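Local coordinates for sortase (Actinomyces oris, PDB 5UTT), which probably acts as a class E sortase, a cysteine transpeptidase that cleaves sorting signals and joins surface proteins to the cell wall, at residues Asn42-Asp54 with Gln58-Leu70. Numbering follows the deposited sequence.
Sequences NNNMPIMEGTGSD and QAAAGHYTNTQQL
A beta-alpha-beta crossover of the sortase domain brings strand 45-49 beside strand 61-63 in parallel, with helix 53-56 in the connection. Ala61 N donates to Pro46 O (2.8 Å), Met48 N to Ala61 O, His63 N to Met48 O and Gly50 N to His63 O. The Glu49 and His63 side chains run side by side on the face shared with Ile47 and Ala61: both CG atoms lie anti to the backbone N, and Glu49 bends at chi2 (73°) to bring OE1 to the ring. His63 ND1 donates to Glu49 OE1 (2.7 Å) in the ring plane, on the syn side of the carboxylate but tilted from its plane. His63 NE2 donates to Gln68 O (2.7 Å) in a bent bond, so ND1 probably does most to set the ring's rotation; Phe76 stacks on it. Two waters tie the carboxylate to Gln69. Thr51 CG2 sits over the Tyr64 ring, 4.2 Å from its centroid, a CH-pi contact; Tyr64 OH hydrogen-bonds to Thr147 OG1. Extended Met48 crosses Gln58 at about a right angle, while Gln58 NE2 donates to Asp54 O (2.7 Å). Such a parallel pair, between antiparallel neighbours 28-33 and 74-79, belongs to the mixed sheet of the sortase beta-barrel fold.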
loop_
_atom_site.group_PDB
_atom_site.type_symbol
_atom_site.label_atom_id
_atom_site.label_comp_id
_atom_site.label_asym_id
_atom_site.label_seq_id
_atom_site.Cartn_x
_atom_site.Cartn_y
_atom_site.Cartn_z
ATOM N N ASN A 42 -5.542 -12.123 -7.457
ATOM C CA ASN A 42 -6.751 -11.523 -8.007
ATOM C C ASN A 42 -6.551 -10.016 -8.179
ATOM O O ASN A 42 -7.316 -9.377 -8.905
ATOM C CB ASN A 42 -7.936 -11.735 -7.080
ATOM C CG ASN A 42 -8.215 -13.210 -6.833
ATOM O OD1 ASN A 42 -7.597 -14.072 -7.437
ATOM N ND2 ASN A 42 -9.145 -13.494 -5.944
ATOM N N ASN A 43 -5.577 -9.477 -7.443
ATOM C CA ASN A 43 -5.161 -8.069 -7.585
ATOM C C ASN A 43 -6.310 -7.084 -7.296
ATOM O O ASN A 43 -6.483 -6.057 -7.972
ATOM C CB ASN A 43 -4.525 -7.844 -8.949
ATOM C CG ASN A 43 -3.512 -6.701 -8.938
ATOM O OD1 ASN A 43 -3.048 -6.289 -7.878
ATOM N ND2 ASN A 43 -3.114 -6.255 -10.117
ATOM N N ASN A 44 -7.046 -7.353 -6.232
ATOM C CA ASN A 44 -8.105 -6.451 -5.835
ATOM C C ASN A 44 -8.259 -6.486 -4.337
ATOM O O ASN A 44 -9.348 -6.597 -3.799
ATOM C CB ASN A 44 -9.418 -6.747 -6.577
ATOM C CG ASN A 44 -10.012 -8.090 -6.239
ATOM O OD1 ASN A 44 -9.343 -8.997 -5.776
ATOM N ND2 ASN A 44 -11.319 -8.199 -6.433
ATOM N N MET A 45 -7.107 -6.344 -3.689
ATOM C CA MET A 45 -6.992 -6.593 -2.294
ATOM C C MET A 45 -7.619 -5.497 -1.492
ATOM O O MET A 45 -7.221 -4.304 -1.639
ATOM C CB MET A 45 -5.504 -6.742 -1.970
ATOM C CG MET A 45 -5.202 -7.191 -0.567
ATOM S SD MET A 45 -3.451 -7.580 -0.388
ATOM C CE MET A 45 -3.349 -8.305 1.257
ATOM N N PRO A 46 -8.584 -5.811 -0.639
ATOM C CA PRO A 46 -9.171 -4.728 0.197
ATOM C C PRO A 46 -8.138 -4.207 1.181
ATOM O O PRO A 46 -7.272 -4.965 1.633
ATOM C CB PRO A 46 -10.319 -5.417 0.957
ATOM C CG PRO A 46 -10.414 -6.762 0.351
ATOM C CD PRO A 46 -9.136 -7.124 -0.264
ATOM N N ILE A 47 -8.195 -2.891 1.435
ATOM C CA ILE A 47 -7.469 -2.264 2.488
ATOM C C ILE A 47 -8.402 -1.865 3.617
ATOM O O ILE A 47 -9.367 -1.105 3.406
ATOM C CB ILE A 47 -6.738 -0.989 1.993
ATOM C CG1 ILE A 47 -5.844 -1.311 0.776
ATOM C CG2 ILE A 47 -5.889 -0.448 3.129
ATOM C CD1 ILE A 47 -5.338 -0.048 0.037
ATOM N N MET A 48 -8.086 -2.322 4.815
ATOM C CA MET A 48 -8.915 -2.029 6.010
ATOM C C MET A 48 -8.125 -1.360 7.109
ATOM O O MET A 48 -6.908 -1.541 7.192
ATOM C CB MET A 48 -9.603 -3.316 6.529
ATOM C CG MET A 48 -10.602 -3.868 5.574
ATOM S SD MET A 48 -11.048 -5.531 6.115
ATOM C CE MET A 48 -11.843 -6.142 4.648
ATOM N N GLU A 49 -8.791 -0.599 7.971
ATOM C CA GLU A 49 -8.138 -0.012 9.128
ATOM C C GLU A 49 -7.686 -1.081 10.115
ATOM O O GLU A 49 -8.457 -1.979 10.467
ATOM C CB GLU A 49 -9.058 1.022 9.778
ATOM C CG GLU A 49 -8.486 1.742 10.986
ATOM C CD GLU A 49 -7.415 2.769 10.647
ATOM O OE1 GLU A 49 -7.040 2.917 9.452
ATOM O OE2 GLU A 49 -6.929 3.389 11.597
ATOM N N GLY A 50 -6.441 -1.014 10.562
ATOM C CA GLY A 50 -5.949 -1.949 11.601
ATOM C C GLY A 50 -5.143 -3.098 11.075
ATOM O O GLY A 50 -5.258 -3.485 9.881
ATOM N N THR A 51 -4.285 -3.649 11.928
ATOM C CA THR A 51 -3.301 -4.634 11.458
ATOM C C THR A 51 -3.353 -5.919 12.234
ATOM O O THR A 51 -2.438 -6.716 12.123
ATOM C CB THR A 51 -1.865 -4.145 11.540
ATOM O OG1 THR A 51 -1.539 -3.775 12.904
ATOM C CG2 THR A 51 -1.665 -2.971 10.553
ATOM N N GLY A 52 -4.412 -6.104 12.989
ATOM C CA GLY A 52 -4.653 -7.398 13.615
ATOM C C GLY A 52 -4.881 -8.512 12.616
ATOM O O GLY A 52 -5.222 -8.283 11.444
ATOM N N SER A 53 -4.769 -9.757 13.098
ATOM C CA SER A 53 -5.086 -10.929 12.254
ATOM C C SER A 53 -6.550 -10.998 11.821
ATOM O O SER A 53 -6.858 -11.582 10.792
ATOM C CB SER A 53 -4.688 -12.217 12.964
ATOM O OG SER A 53 -3.266 -12.325 12.981
ATOM N N ASP A 54 -7.440 -10.393 12.581
ATOM C CA ASP A 54 -8.837 -10.280 12.179
ATOM C C ASP A 54 -9.035 -9.500 10.886
ATOM O O ASP A 54 -10.048 -9.651 10.227
ATOM C CB ASP A 54 -9.731 -9.717 13.305
ATOM C CG ASP A 54 -9.251 -8.363 13.856
ATOM O OD1 ASP A 54 -8.181 -7.862 13.441
ATOM O OD2 ASP A 54 -9.931 -7.832 14.764
ATOM N N GLN A 58 -8.359 -11.923 6.426
ATOM C CA GLN A 58 -9.369 -11.726 5.392
ATOM C C GLN A 58 -8.749 -11.538 3.987
ATOM O O GLN A 58 -9.468 -11.229 3.053
ATOM C CB GLN A 58 -10.233 -10.530 5.713
ATOM C CG GLN A 58 -11.023 -10.629 7.004
ATOM C CD GLN A 58 -11.890 -9.409 7.236
ATOM O OE1 GLN A 58 -12.785 -9.108 6.439
ATOM N NE2 GLN A 58 -11.636 -8.701 8.320
ATOM N N ALA A 59 -7.434 -11.688 3.871
ATOM C CA ALA A 59 -6.686 -11.531 2.606
ATOM C C ALA A 59 -6.812 -10.068 2.222
ATOM O O ALA A 59 -7.030 -9.742 1.046
ATOM C CB ALA A 59 -7.226 -12.406 1.511
ATOM N N ALA A 60 -6.764 -9.250 3.263
ATOM C CA ALA A 60 -6.806 -7.761 3.146
ATOM C C ALA A 60 -5.553 -7.138 3.682
ATOM O O ALA A 60 -4.875 -7.679 4.553
ATOM C CB ALA A 60 -8.007 -7.226 3.905
ATOM N N ALA A 61 -5.207 -5.965 3.152
ATOM C CA ALA A 61 -4.130 -5.187 3.662
ATOM C C ALA A 61 -4.662 -4.388 4.838
ATOM O O ALA A 61 -5.809 -3.964 4.821
ATOM C CB ALA A 61 -3.632 -4.269 2.593
ATOM N N GLY A 62 -3.825 -4.191 5.835
ATOM C CA GLY A 62 -4.204 -3.406 7.018
ATOM C C GLY A 62 -3.440 -2.096 7.234
ATOM O O GLY A 62 -2.215 -2.074 7.237
ATOM N N HIS A 63 -4.168 -1.015 7.483
ATOM C CA HIS A 63 -3.521 0.262 7.726
ATOM C C HIS A 63 -3.038 0.364 9.169
ATOM O O HIS A 63 -3.811 0.237 10.105
ATOM C CB HIS A 63 -4.488 1.387 7.436
ATOM C CG HIS A 63 -3.940 2.771 7.677
ATOM N ND1 HIS A 63 -4.654 3.699 8.395
ATOM C CD2 HIS A 63 -2.801 3.391 7.285
ATOM C CE1 HIS A 63 -3.975 4.833 8.450
ATOM N NE2 HIS A 63 -2.859 4.678 7.764
ATOM N N TYR A 64 -1.738 0.640 9.322
ATOM C CA TYR A 64 -1.170 0.984 10.624
ATOM C C TYR A 64 -1.895 2.213 11.184
ATOM O O TYR A 64 -1.902 3.296 10.565
ATOM C CB TYR A 64 0.341 1.224 10.511
ATOM C CG TYR A 64 1.217 -0.008 10.234
ATOM C CD1 TYR A 64 1.422 -0.483 8.937
ATOM C CD2 TYR A 64 1.845 -0.661 11.273
ATOM C CE1 TYR A 64 2.239 -1.586 8.699
ATOM C CE2 TYR A 64 2.652 -1.770 11.059
ATOM C CZ TYR A 64 2.834 -2.228 9.780
ATOM O OH TYR A 64 3.644 -3.322 9.523
ATOM N N THR A 65 -2.505 2.082 12.338
ATOM C CA THR A 65 -3.502 3.055 12.751
ATOM C C THR A 65 -2.873 4.372 13.150
ATOM O O THR A 65 -3.537 5.386 13.108
ATOM C CB THR A 65 -4.408 2.477 13.849
ATOM O OG1 THR A 65 -3.589 2.140 14.970
ATOM C CG2 THR A 65 -5.159 1.225 13.311
ATOM N N ASN A 66 -1.583 4.369 13.485
ATOM C CA ASN A 66 -0.910 5.611 13.903
ATOM C C ASN A 66 -0.124 6.279 12.790
ATOM O O ASN A 66 0.587 7.282 13.022
ATOM C CB ASN A 66 -0.049 5.362 15.165
ATOM C CG ASN A 66 -0.905 5.133 16.421
ATOM O OD1 ASN A 66 -2.050 5.578 16.506
ATOM N ND2 ASN A 66 -0.350 4.422 17.397
ATOM N N THR A 67 -0.250 5.745 11.585
ATOM C CA THR A 67 0.284 6.391 10.395
ATOM C C THR A 67 -0.779 7.261 9.733
ATOM O O THR A 67 -1.922 7.337 10.184
ATOM C CB THR A 67 0.894 5.373 9.397
ATOM O OG1 THR A 67 -0.124 4.578 8.777
ATOM C CG2 THR A 67 1.965 4.533 10.075
ATOM N N GLN A 68 -0.372 8.015 8.708
ATOM C CA GLN A 68 -1.244 9.008 8.112
ATOM C C GLN A 68 -2.330 8.388 7.233
ATOM O O GLN A 68 -2.277 7.187 6.861
ATOM C CB GLN A 68 -0.436 10.069 7.345
ATOM C CG GLN A 68 0.279 11.017 8.264
ATOM C CD GLN A 68 1.336 10.353 9.087
ATOM O OE1 GLN A 68 2.315 9.820 8.555
ATOM N NE2 GLN A 68 1.176 10.399 10.391
ATOM N N GLN A 69 -3.364 9.177 6.958
ATOM C CA GLN A 69 -4.454 8.720 6.127
ATOM C C GLN A 69 -4.055 8.782 4.649
ATOM O O GLN A 69 -3.109 9.484 4.249
ATOM C CB GLN A 69 -5.734 9.517 6.388
ATOM C CG GLN A 69 -6.163 9.614 7.843
ATOM C CD GLN A 69 -6.240 8.260 8.551
ATOM O OE1 GLN A 69 -6.668 7.241 7.969
ATOM N NE2 GLN A 69 -5.816 8.233 9.821
ATOM N N LEU A 70 -4.785 8.023 3.836
ATOM C CA LEU A 70 -4.547 7.988 2.406
ATOM C C LEU A 70 -4.759 9.374 1.780
ATOM O O LEU A 70 -5.787 10.046 1.993
ATOM C CB LEU A 70 -5.452 6.948 1.761
ATOM C CG LEU A 70 -5.339 6.771 0.256
ATOM C CD1 LEU A 70 -3.933 6.421 -0.184
ATOM C CD2 LEU A 70 -6.345 5.707 -0.170
HETATM O O HOH W 1 -5.748 5.541 11.298
HETATM O O HOH W 2 -8.398 5.205 8.307
#